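Local coordinates for glycosyl hydrolases family 2, sugar binding domain protein (Bacteroides uniformis str. 3978 T3 ii, PDB 6D1P), which is a gut bacterial beta-glucuronidase of glycoside hydrolase family 2, which probably cleaves O-glycosyl bonds to release glucuronic acid from its conjugates, at residues R272-L275 against P281-Y284; K354-N359 against S573-F578; V420-L425 against V475-P480; I784-Q789 against V793-S798. All coordinates share one frame; numbering follows the deposited sequence.

How the contacts relate
Contacts 2 and 3 belong to one (beta/alpha)8 barrel; their centres are 18 Å apart and their nearest atoms about 7 Å. Contact 2 joins the first barrel helix to the end of the eighth strand, and its Phe578 side chain lies about 7 Å from a bound sodium ion, probably the one held by Asp333 and Asp580. Contact 3 joins the fourth and sixth strands. Contact 1 belongs to the preceding sandwich-like domain, yet its nearest atoms come within about 5 Å of contact 2 and 9 Å of contact 3. Contact 4 is remote, in a C-terminal sandwich; its centre is 36 Å from that of contact 2 and 54 Å from that of contact 1.

Contact 1. Residues R272-L275 against P281-Y284; sequences RPQL and PALY
Tyr284 points its phenol at the backbone of Pro273 and Gln274. Its OH accepts a hydrogen bond from Gln274 N at 2.9 Å; the donor lies in the ring plane, and the N-H...O angle of 142° is moderately bent. With CG anti to its own carbonyl carbon (chi1 -76°), the ring extends across to Pro273, where Pro273 CA is 3.4 Å from Tyr284 OH. The proline comes at the ring obliquely, Pro273 CB standing 4.3 Å from Tyr284 CZ. Gln274 O sits at the ring edge, 3.5 Å from Tyr284 CE1. A phenylalanine in place of Tyr284 would keep the ring but would probably leave the backbone N-H of Gln274 without its acceptor. Ala282 fills the other part of the contact: its methyl CB points toward the opposite segment, 4.0 Å from Gln274 CB and 3.7 Å from Leu275 O. Both segments belong to the connection between strands 263-271 and 284-292 of the E-set, immunoglobulin-like domain. Tyr284 opens the second of these strands, bonds through its backbone to Phe303 on strand 295-303, and meets Phe305 edge-to-face, while Leu283 reaches Pro418 just ahead of strand 420-432.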
loop_
_atom_site.group_PDB
_atom_site.type_symbol
_atom_site.label_atom_id
_atom_site.label_comp_id
_atom_site.label_asym_id
_atom_site.label_seq_id
_atom_site.Cartn_x
_atom_site.Cartn_y
_atom_site.Cartn_z
ATOM N N ARG A 272 -35.615 31.312 37.428
ATOM C CA ARG A 272 -34.557 32.024 36.699
ATOM C C ARG A 272 -33.247 31.245 36.588
ATOM O O ARG A 272 -32.219 31.686 37.130
ATOM C CB ARG A 272 -34.285 33.402 37.325
ATOM C CG ARG A 272 -34.979 34.569 36.589
ATOM C CD ARG A 272 -34.317 35.952 36.812
ATOM N NE ARG A 272 -33.312 36.275 35.789
ATOM C CZ ARG A 272 -32.559 37.380 35.781
ATOM N NH1 ARG A 272 -32.684 38.293 36.745
ATOM N NH2 ARG A 272 -31.682 37.574 34.801
ATOM N N PRO A 273 -33.239 30.111 35.871
ATOM C CA PRO A 273 -32.010 29.307 35.751
ATOM C C PRO A 273 -30.834 30.080 35.168
ATOM O O PRO A 273 -30.994 31.019 34.387
ATOM C CB PRO A 273 -32.424 28.157 34.814
ATOM C CG PRO A 273 -33.704 28.626 34.144
ATOM C CD PRO A 273 -34.377 29.483 35.177
ATOM N N GLN A 274 -29.632 29.678 35.571
ATOM C CA GLN A 274 -28.435 30.164 34.898
ATOM C C GLN A 274 -28.479 29.756 33.433
ATOM O O GLN A 274 -28.691 28.587 33.113
ATOM C CB GLN A 274 -27.182 29.594 35.558
ATOM C CG GLN A 274 -26.828 30.209 36.889
ATOM C CD GLN A 274 -25.326 30.251 37.112
ATOM O OE1 GLN A 274 -24.793 29.540 37.972
ATOM N NE2 GLN A 274 -24.632 31.088 36.332
ATOM N N LEU A 275 -28.277 30.716 32.545
ATOM C CA LEU A 275 -28.416 30.466 31.119
ATOM C C LEU A 275 -27.083 30.057 30.494
ATOM O O LEU A 275 -26.049 30.691 30.747
ATOM C CB LEU A 275 -28.963 31.709 30.427
ATOM C CG LEU A 275 -30.358 32.126 30.900
ATOM C CD1 LEU A 275 -30.818 33.346 30.122
ATOM C CD2 LEU A 275 -31.345 30.988 30.748
ATOM N N PRO A 281 -20.984 29.941 29.321
ATOM C CA PRO A 281 -21.432 28.545 29.149
ATOM C C PRO A 281 -21.738 27.850 30.473
ATOM O O PRO A 281 -21.141 26.827 30.834
ATOM C CB PRO A 281 -20.250 27.909 28.401
ATOM C CG PRO A 281 -19.058 28.686 28.850
ATOM C CD PRO A 281 -19.543 30.109 29.058
ATOM N N ALA A 282 -22.703 28.394 31.204
ATOM C CA ALA A 282 -23.141 27.760 32.438
ATOM C C ALA A 282 -23.746 26.393 32.146
ATOM O O ALA A 282 -24.709 26.275 31.379
ATOM C CB ALA A 282 -24.153 28.649 33.162
ATOM N N LEU A 283 -23.194 25.366 32.778
ATOM C CA LEU A 283 -23.641 23.997 32.600
ATOM C C LEU A 283 -24.178 23.462 33.915
ATOM O O LEU A 283 -23.528 23.605 34.956
ATOM C CB LEU A 283 -22.500 23.107 32.112
ATOM C CG LEU A 283 -22.016 23.278 30.677
ATOM C CD1 LEU A 283 -20.723 22.469 30.440
ATOM C CD2 LEU A 283 -23.108 22.832 29.738
ATOM N N TYR A 284 -25.366 22.866 33.862
ATOM C CA TYR A 284 -25.918 22.097 34.961
ATOM C C TYR A 284 -25.474 20.650 34.841
ATOM O O TYR A 284 -25.002 20.203 33.791
ATOM C CB TYR A 284 -27.446 22.170 34.967
ATOM C CG TYR A 284 -28.028 23.472 35.470
ATOM C CD1 TYR A 284 -27.895 24.641 34.735
ATOM C CD2 TYR A 284 -28.729 23.526 36.672
ATOM C CE1 TYR A 284 -28.428 25.824 35.174
ATOM C CE2 TYR A 284 -29.276 24.719 37.131
ATOM C CZ TYR A 284 -29.120 25.865 36.377
ATOM O OH TYR A 284 -29.648 27.066 36.810
HETATM O O HOH W 1 -27.101 26.124 31.737
#

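Contact 2. Residues K354-N359 against S573-F578; sequences KEMGAN and SLFWTF
Met356 reaches from the end of helix 343-356 to two aromatic rings, those of Phe575 and Phe578, which the chain presents as it leaves strand 572-574. Ser573 and Leu574 are still tied into the sheet by backbone bonds, Ser573 to Leu325 and Leu574 to His510 and Glu512. Phe575 comes next, its CG between the backbone N and the carbonyl carbon (chi1 74°), and its ring edge meets the methionine methyl, with Phe575 CE1 4.0 Å from Met356 CE. The two side chains approach from opposite directions, and Phe613 stacks on the Phe575 ring. This is the junction where a (beta/alpha)8 barrel closes: strand 572-574 is the eighth, paired in parallel with the first, 321-329, and helix 343-356 is the first barrel helix. The peptide bond between Trp576 and Thr577 is cis, a feature found after the eighth strand in many clan GH-A glycosidases, and the Trp576 ring lies among His329, His331 and His365. Phe578 then turns back toward the helix and slides past Met356. Its edge receives the sulfur: Met356 SD is 4.1 Å from Phe578 CE1, and its line to the ring centroid is 88° off the ring normal. Both rings make Met-aromatic edge contacts. Gly357, the first residue past the helix, closes it in a Schellman motif, its N bonded to Lys354 O at 2.9 Å; at its positive phi (99°) a CB would jam against Met356 O.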
loop_
_atom_site.group_PDB
_atom_site.type_symbol
_atom_site.label_atom_id
_atom_site.label_comp_id
_atom_site.label_asym_id
_atom_site.label_seq_id
_atom_site.Cartn_x
_atom_site.Cartn_y
_atom_site.Cartn_z
ATOM N N LYS A 354 -11.812 29.142 20.328
ATOM C CA LYS A 354 -12.456 30.023 21.296
ATOM C C LYS A 354 -11.696 31.338 21.444
ATOM O O LYS A 354 -12.295 32.416 21.412
ATOM C CB LYS A 354 -12.575 29.318 22.645
ATOM C CG LYS A 354 -13.218 30.190 23.716
ATOM C CD LYS A 354 -14.702 30.379 23.457
ATOM C CE LYS A 354 -15.323 31.334 24.482
ATOM N NZ LYS A 354 -16.813 31.239 24.437
ATOM N N GLU A 355 -10.365 31.266 21.550
ATOM C CA GLU A 355 -9.537 32.463 21.669
ATOM C C GLU A 355 -9.556 33.325 20.420
ATOM O O GLU A 355 -9.159 34.492 20.493
ATOM C CB GLU A 355 -8.095 32.071 21.978
ATOM C CG GLU A 355 -7.966 31.508 23.357
ATOM C CD GLU A 355 -6.656 30.801 23.588
ATOM O OE1 GLU A 355 -5.733 30.962 22.750
ATOM O OE2 GLU A 355 -6.564 30.069 24.606
ATOM N N MET A 356 -9.934 32.758 19.269
ATOM C CA MET A 356 -10.072 33.561 18.064
ATOM C C MET A 356 -11.336 34.416 18.123
ATOM O O MET A 356 -11.454 35.397 17.385
ATOM C CB MET A 356 -10.087 32.654 16.829
ATOM C CG MET A 356 -9.973 33.383 15.487
ATOM S SD MET A 356 -10.198 32.259 14.059
ATOM C CE MET A 356 -11.740 31.476 14.531
ATOM N N GLY A 357 -12.267 34.087 19.010
ATOM C CA GLY A 357 -13.462 34.875 19.169
ATOM C C GLY A 357 -14.669 34.325 18.464
ATOM O O GLY A 357 -15.702 35.001 18.443
ATOM N N ALA A 358 -14.562 33.136 17.867
ATOM C CA ALA A 358 -15.715 32.434 17.331
ATOM C C ALA A 358 -16.677 32.079 18.446
ATOM O O ALA A 358 -16.285 31.889 19.594
ATOM C CB ALA A 358 -15.288 31.146 16.608
ATOM N N ASN A 359 -17.955 31.975 18.095
ATOM C CA ASN A 359 -18.948 31.472 19.033
ATOM C C ASN A 359 -19.757 30.328 18.438
ATOM O O ASN A 359 -20.714 29.871 19.066
ATOM C CB ASN A 359 -19.882 32.602 19.522
ATOM C CG ASN A 359 -20.660 33.293 18.386
ATOM O OD1 ASN A 359 -20.752 32.799 17.259
ATOM N ND2 ASN A 359 -21.245 34.447 18.704
ATOM N N SER A 573 -22.648 33.501 10.023
ATOM C CA SER A 573 -21.968 32.672 9.041
ATOM C C SER A 573 -20.941 31.779 9.724
ATOM O O SER A 573 -20.606 31.959 10.899
ATOM C CB SER A 573 -21.286 33.518 7.982
ATOM O OG SER A 573 -20.188 34.182 8.569
ATOM N N LEU A 574 -20.442 30.801 8.952
ATOM C CA LEU A 574 -19.298 29.974 9.330
ATOM C C LEU A 574 -18.318 30.001 8.172
ATOM O O LEU A 574 -18.619 29.475 7.094
ATOM C CB LEU A 574 -19.717 28.537 9.637
ATOM C CG LEU A 574 -20.939 28.410 10.547
ATOM C CD1 LEU A 574 -22.203 28.066 9.732
ATOM C CD2 LEU A 574 -20.700 27.392 11.637
ATOM N N PHE A 575 -17.152 30.609 8.369
ATOM C CA PHE A 575 -16.174 30.534 7.299
ATOM C C PHE A 575 -15.590 29.128 7.248
ATOM O O PHE A 575 -15.618 28.384 8.231
ATOM C CB PHE A 575 -15.086 31.606 7.446
ATOM C CG PHE A 575 -14.070 31.345 8.533
ATOM C CD1 PHE A 575 -14.256 31.860 9.817
ATOM C CD2 PHE A 575 -12.880 30.662 8.250
ATOM C CE1 PHE A 575 -13.293 31.661 10.817
ATOM C CE2 PHE A 575 -11.920 30.437 9.238
ATOM C CZ PHE A 575 -12.117 30.943 10.520
ATOM N N TRP A 576 -15.140 28.736 6.059
ATOM C CA TRP A 576 -14.500 27.443 5.830
ATOM C C TRP A 576 -13.052 27.748 5.488
ATOM O O TRP A 576 -12.766 28.279 4.409
ATOM C CB TRP A 576 -15.191 26.665 4.709
ATOM C CG TRP A 576 -14.597 25.291 4.447
ATOM C CD1 TRP A 576 -13.451 25.009 3.767
ATOM C CD2 TRP A 576 -15.129 24.036 4.880
ATOM N NE1 TRP A 576 -13.224 23.656 3.767
ATOM C CE2 TRP A 576 -14.238 23.032 4.441
ATOM C CE3 TRP A 576 -16.276 23.663 5.596
ATOM C CZ2 TRP A 576 -14.467 21.666 4.672
ATOM C CZ3 TRP A 576 -16.499 22.315 5.845
ATOM C CH2 TRP A 576 -15.593 21.326 5.383
ATOM N N THR A 577 -12.137 27.427 6.393
ATOM C CA THR A 577 -12.378 26.614 7.575
ATOM C C THR A 577 -11.304 27.028 8.565
ATOM O O THR A 577 -10.446 27.866 8.228
ATOM C CB THR A 577 -12.305 25.069 7.261
ATOM O OG1 THR A 577 -12.669 24.310 8.424
ATOM C CG2 THR A 577 -10.910 24.652 6.784
ATOM N N PHE A 578 -11.323 26.474 9.781
ATOM C CA PHE A 578 -10.364 26.939 10.786
ATOM C C PHE A 578 -8.934 26.570 10.407
ATOM O O PHE A 578 -8.029 27.416 10.462
ATOM C CB PHE A 578 -10.701 26.374 12.164
ATOM C CG PHE A 578 -9.716 26.784 13.232
ATOM C CD1 PHE A 578 -9.595 28.121 13.612
ATOM C CD2 PHE A 578 -8.904 25.837 13.850
ATOM C CE1 PHE A 578 -8.665 28.511 14.598
ATOM C CE2 PHE A 578 -7.986 26.204 14.829
ATOM C CZ PHE A 578 -7.853 27.545 15.205
#

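Contact 3. Residues V420-L425 against V475-P480; sequences VILWGL and VDVYSP
Leu422 touches Val477 through a single methyl. Its CB points toward the 475-480 segment but is still 6.4 Å from Val477 CG2. CG comes to 5.2 Å of the same methyl, and there the chain branches. Leu422 CD1 gains nothing on CG, staying 5.2 Å from Val477 CG2, whereas Leu422 CD2 closes to 4.0 Å. The two side chains cross at about a right angle and touch through one methyl of each. Val477 presents CG2 because its CG1 is anti to the backbone N (chi1 -178°), which puts CG2 anti to the carbonyl carbon. Leu509 packs against both Leu422 and Val477, and Leu422 also lies against Trp384 and Ser462. Strand 420-432 is the fourth of the (beta/alpha)8 barrel and 477-479 the sixth; strand 462-466 runs between them and pairs in parallel with both, so no hydrogen bond joins the two segments directly and they meet through side chains. Trp423, the next residue, faces the other way, onto helix 397-414, and its NE1 bonds to Asp458. Farther along, Leu425 and Val475 slide past each other in opposite directions, with Leu425 CD1 3.6 Å from Val475 CG1. Leu425 also touches Ile465 on the intervening strand and Leu407 on helix 397-414, while Val475 lies against Thr463. Beside them, Asp476 OD2 is hydrogen-bonded to His455 NE2 and to Thr463 N.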
loop_
_atom_site.group_PDB
_atom_site.type_symbol
_atom_site.label_atom_id
_atom_site.label_comp_id
_atom_site.label_asym_id
_atom_site.label_seq_id
_atom_site.Cartn_x
_atom_site.Cartn_y
_atom_site.Cartn_z
ATOM N N VAL A 420 -25.531 22.360 20.851
ATOM C CA VAL A 420 -26.045 21.954 19.547
ATOM C C VAL A 420 -27.396 22.608 19.296
ATOM O O VAL A 420 -28.354 22.387 20.043
ATOM C CB VAL A 420 -26.165 20.427 19.446
ATOM C CG1 VAL A 420 -26.904 20.063 18.176
ATOM C CG2 VAL A 420 -24.767 19.777 19.481
ATOM N N ILE A 421 -27.482 23.375 18.217
ATOM C CA ILE A 421 -28.748 23.958 17.804
ATOM C C ILE A 421 -29.195 23.500 16.421
ATOM O O ILE A 421 -30.379 23.659 16.088
ATOM C CB ILE A 421 -28.685 25.497 17.862
ATOM C CG1 ILE A 421 -27.527 26.001 17.024
ATOM C CG2 ILE A 421 -28.493 25.955 19.275
ATOM C CD1 ILE A 421 -27.533 27.459 16.828
ATOM N N LEU A 422 -28.319 22.924 15.597
ATOM C CA LEU A 422 -28.692 22.551 14.245
ATOM C C LEU A 422 -28.243 21.133 13.950
ATOM O O LEU A 422 -27.066 20.808 14.119
ATOM C CB LEU A 422 -28.100 23.513 13.214
ATOM C CG LEU A 422 -28.739 24.903 13.176
ATOM C CD1 LEU A 422 -27.907 25.856 12.347
ATOM C CD2 LEU A 422 -30.181 24.854 12.669
ATOM N N TRP A 423 -29.194 20.293 13.536
ATOM C CA TRP A 423 -28.902 19.010 12.913
ATOM C C TRP A 423 -28.897 19.200 11.403
ATOM O O TRP A 423 -29.926 19.566 10.821
ATOM C CB TRP A 423 -29.937 17.954 13.288
ATOM C CG TRP A 423 -30.122 17.675 14.749
ATOM C CD1 TRP A 423 -31.302 17.680 15.434
ATOM C CD2 TRP A 423 -29.109 17.315 15.701
ATOM N NE1 TRP A 423 -31.086 17.352 16.752
ATOM C CE2 TRP A 423 -29.750 17.120 16.940
ATOM C CE3 TRP A 423 -27.725 17.131 15.623
ATOM C CZ2 TRP A 423 -29.051 16.771 18.097
ATOM C CZ3 TRP A 423 -27.034 16.772 16.764
ATOM C CH2 TRP A 423 -27.695 16.591 17.983
ATOM N N GLY A 424 -27.754 18.959 10.767
ATOM C CA GLY A 424 -27.671 19.009 9.310
ATOM C C GLY A 424 -27.997 17.661 8.679
ATOM O O GLY A 424 -27.616 16.614 9.188
ATOM N N LEU A 425 -28.720 17.703 7.556
ATOM C CA LEU A 425 -29.144 16.467 6.893
ATOM C C LEU A 425 -28.287 16.086 5.693
ATOM O O LEU A 425 -28.359 14.938 5.248
ATOM C CB LEU A 425 -30.606 16.569 6.448
ATOM C CG LEU A 425 -31.567 17.084 7.529
ATOM C CD1 LEU A 425 -32.951 17.336 6.931
ATOM C CD2 LEU A 425 -31.648 16.126 8.720
ATOM N N VAL A 475 -36.136 21.931 4.842
ATOM C CA VAL A 475 -35.564 22.026 6.187
ATOM C C VAL A 475 -35.944 23.328 6.878
ATOM O O VAL A 475 -36.543 24.227 6.270
ATOM C CB VAL A 475 -34.033 21.924 6.139
ATOM C CG1 VAL A 475 -33.607 20.605 5.552
ATOM C CG2 VAL A 475 -33.478 23.091 5.322
ATOM N N ASP A 476 -35.564 23.458 8.150
ATOM C CA ASP A 476 -35.834 24.711 8.843
ATOM C C ASP A 476 -34.881 25.818 8.397
ATOM O O ASP A 476 -35.321 26.927 8.085
ATOM C CB ASP A 476 -35.768 24.493 10.346
ATOM C CG ASP A 476 -36.736 23.433 10.804
ATOM O OD1 ASP A 476 -37.948 23.587 10.515
ATOM O OD2 ASP A 476 -36.291 22.448 11.435
ATOM N N VAL A 477 -33.575 25.535 8.325
ATOM C CA VAL A 477 -32.576 26.551 8.019
ATOM C C VAL A 477 -31.748 26.118 6.813
ATOM O O VAL A 477 -31.342 24.957 6.701
ATOM C CB VAL A 477 -31.674 26.831 9.237
ATOM C CG1 VAL A 477 -30.684 27.920 8.902
ATOM C CG2 VAL A 477 -32.517 27.234 10.449
ATOM N N TYR A 478 -31.478 27.061 5.917
ATOM C CA TYR A 478 -30.856 26.742 4.646
ATOM C C TYR A 478 -29.636 27.615 4.399
ATOM O O TYR A 478 -29.653 28.819 4.685
ATOM C CB TYR A 478 -31.830 26.918 3.481
ATOM C CG TYR A 478 -31.180 26.591 2.171
ATOM C CD1 TYR A 478 -30.934 25.277 1.827
ATOM C CD2 TYR A 478 -30.776 27.589 1.296
ATOM C CE1 TYR A 478 -30.317 24.951 0.640
ATOM C CE2 TYR A 478 -30.159 27.275 0.095
ATOM C CZ TYR A 478 -29.930 25.940 -0.219
ATOM O OH TYR A 478 -29.320 25.569 -1.396
ATOM N N SER A 479 -28.586 26.999 3.848
ATOM C CA SER A 479 -27.392 27.696 3.394
ATOM C C SER A 479 -27.214 27.459 1.905
ATOM O O SER A 479 -27.150 26.295 1.476
ATOM C CB SER A 479 -26.147 27.206 4.145
ATOM O OG SER A 479 -24.989 27.847 3.643
ATOM N N PRO A 480 -27.126 28.490 1.076
ATOM C CA PRO A 480 -26.700 28.267 -0.314
ATOM C C PRO A 480 -25.189 28.271 -0.387
ATOM O O PRO A 480 -24.544 28.233 0.662
ATOM C CB PRO A 480 -27.310 29.448 -1.064
ATOM C CG PRO A 480 -27.287 30.571 -0.005
ATOM C CD PRO A 480 -27.522 29.889 1.327
#

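Contact 4. Residues I784-Q789 against V793-S798; sequences IRVNKQ and VVVSAS
Val786 and Val795 face each other with CA atoms 8.7 Å apart, on strands that run in opposite directions and share no hydrogen bond. They belong to the two layers of a C-terminal beta-sandwich: strand 781-787 forms an antiparallel sheet with 730-738 and 718-723, while strand 793-799 lies between 751-756 and 807-811 in the other sheet. The few residues between the segments carry the chain from one layer to the next. Val786 points toward the opposite strand and uses both methyls. Its CG1 is anti to the backbone N (chi1 -171°) and reaches one neighbour, 4.3 Å from Val793 CG2; its CG2, anti to the carbonyl carbon, reaches the other, 4.2 Å from Val795 CG2. Val795 has nearly the same rotamer, and the two valines slide past each other in opposite directions, touching methyl to methyl at ordinary van der Waals distance. Around this layer contact, Val786 also rests on Val733 and Leu762, Val793 on Cys756 and Thr757, and Val795 on Ile809. Ile784 points into the same interior and packs on Phe754, which Ala797 also touches. Val794 and Ser796, on the other side of the strand, meet the second subunit: Val794 packs on Leu808 of that subunit, and Ser796 OG is hydrogen-bonded to its Thr757 O. Where strand 781-787 ends, the chain turns, and Gln789 N makes a weak bond, 3.1 Å long and bent to 122°, back to Asn787 OD1.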
loop_
_atom_site.group_PDB
_atom_site.type_symbol
_atom_site.label_atom_id
_atom_site.label_comp_id
_atom_site.label_asym_id
_atom_site.label_seq_id
_atom_site.Cartn_x
_atom_site.Cartn_y
_atom_site.Cartn_z
ATOM N N ILE A 784 12.070 23.090 4.842
ATOM C CA ILE A 784 11.698 21.809 5.415
ATOM C C ILE A 784 12.529 21.565 6.663
ATOM O O ILE A 784 13.707 21.929 6.716
ATOM C CB ILE A 784 11.872 20.673 4.382
ATOM C CG1 ILE A 784 11.348 19.353 4.950
ATOM C CG2 ILE A 784 13.311 20.612 3.910
ATOM C CD1 ILE A 784 10.995 18.334 3.905
ATOM N N ARG A 785 11.907 20.953 7.669
ATOM C CA ARG A 785 12.606 20.574 8.891
ATOM C C ARG A 785 13.353 19.254 8.724
ATOM O O ARG A 785 12.889 18.339 8.030
ATOM C CB ARG A 785 11.618 20.465 10.050
ATOM C CG ARG A 785 11.290 21.796 10.668
ATOM C CD ARG A 785 10.016 21.730 11.466
ATOM N NE ARG A 785 9.524 23.077 11.749
ATOM C CZ ARG A 785 8.354 23.350 12.326
ATOM N NH1 ARG A 785 7.546 22.363 12.693
ATOM N NH2 ARG A 785 7.992 24.611 12.526
ATOM N N VAL A 786 14.507 19.165 9.382
ATOM C CA VAL A 786 15.400 18.010 9.338
ATOM C C VAL A 786 15.628 17.533 10.766
ATOM O O VAL A 786 15.895 18.344 11.655
ATOM C CB VAL A 786 16.741 18.362 8.671
ATOM C CG1 VAL A 786 17.573 17.101 8.437
ATOM C CG2 VAL A 786 16.502 19.094 7.364
ATOM N N ASN A 787 15.525 16.228 10.997
ATOM C CA ASN A 787 15.641 15.738 12.365
ATOM C C ASN A 787 17.100 15.758 12.794
ATOM O O ASN A 787 17.967 15.247 12.080
ATOM C CB ASN A 787 15.062 14.332 12.517
ATOM C CG ASN A 787 14.988 13.905 13.975
ATOM O OD1 ASN A 787 15.954 13.396 14.529
ATOM N ND2 ASN A 787 13.850 14.154 14.613
ATOM N N LYS A 788 17.365 16.353 13.963
ATOM C CA LYS A 788 18.742 16.575 14.399
ATOM C C LYS A 788 19.478 15.260 14.631
ATOM O O LYS A 788 20.631 15.106 14.212
ATOM C CB LYS A 788 18.755 17.425 15.671
ATOM C CG LYS A 788 19.377 18.813 15.514
ATOM C CD LYS A 788 19.342 19.581 16.835
ATOM C CE LYS A 788 19.793 21.025 16.655
ATOM N NZ LYS A 788 19.426 21.874 17.826
ATOM N N GLN A 789 18.818 14.299 15.287
ATOM C CA GLN A 789 19.435 13.006 15.583
ATOM C C GLN A 789 20.058 12.365 14.347
ATOM O O GLN A 789 21.149 11.785 14.422
ATOM C CB GLN A 789 18.397 12.057 16.191
ATOM C CG GLN A 789 17.953 12.404 17.611
ATOM C CD GLN A 789 16.624 11.746 17.972
ATOM O OE1 GLN A 789 15.555 12.248 17.612
ATOM N NE2 GLN A 789 16.686 10.610 18.672
ATOM N N VAL A 793 23.683 14.484 7.413
ATOM C CA VAL A 793 23.106 13.998 6.165
ATOM C C VAL A 793 23.378 15.042 5.086
ATOM O O VAL A 793 23.946 16.106 5.345
ATOM C CB VAL A 793 21.585 13.740 6.274
ATOM C CG1 VAL A 793 21.279 12.666 7.288
ATOM C CG2 VAL A 793 20.862 15.041 6.643
ATOM N N VAL A 794 22.951 14.746 3.870
ATOM C CA VAL A 794 22.960 15.724 2.791
ATOM C C VAL A 794 21.534 15.858 2.279
ATOM O O VAL A 794 20.915 14.856 1.898
ATOM C CB VAL A 794 23.909 15.329 1.654
ATOM C CG1 VAL A 794 23.770 16.315 0.515
ATOM C CG2 VAL A 794 25.356 15.291 2.153
ATOM N N VAL A 795 21.009 17.100 2.285
ATOM C CA VAL A 795 19.685 17.433 1.757
ATOM C C VAL A 795 19.814 17.975 0.334
ATOM O O VAL A 795 20.718 18.769 0.031
ATOM C CB VAL A 795 18.976 18.452 2.668
ATOM C CG1 VAL A 795 17.664 18.942 2.034
ATOM C CG2 VAL A 795 18.730 17.837 4.048
ATOM N N SER A 796 18.907 17.551 -0.543
ATOM C CA SER A 796 18.835 18.059 -1.905
ATOM C C SER A 796 17.544 18.847 -2.127
ATOM O O SER A 796 16.498 18.535 -1.548
ATOM C CB SER A 796 18.914 16.906 -2.917
ATOM O OG SER A 796 17.779 16.065 -2.822
ATOM N N ALA A 797 17.611 19.854 -2.997
ATOM C CA ALA A 797 16.421 20.598 -3.407
ATOM C C ALA A 797 16.423 20.758 -4.918
ATOM O O ALA A 797 17.443 21.136 -5.505
ATOM C CB ALA A 797 16.335 21.980 -2.732
ATOM N N SER A 798 15.274 20.477 -5.535
ATOM C CA SER A 798 15.086 20.607 -6.971
ATOM C C SER A 798 13.751 21.277 -7.265
ATOM O O SER A 798 12.811 21.205 -6.467
ATOM C CB SER A 798 15.118 19.240 -7.655
ATOM O OG SER A 798 16.074 18.409 -7.026
#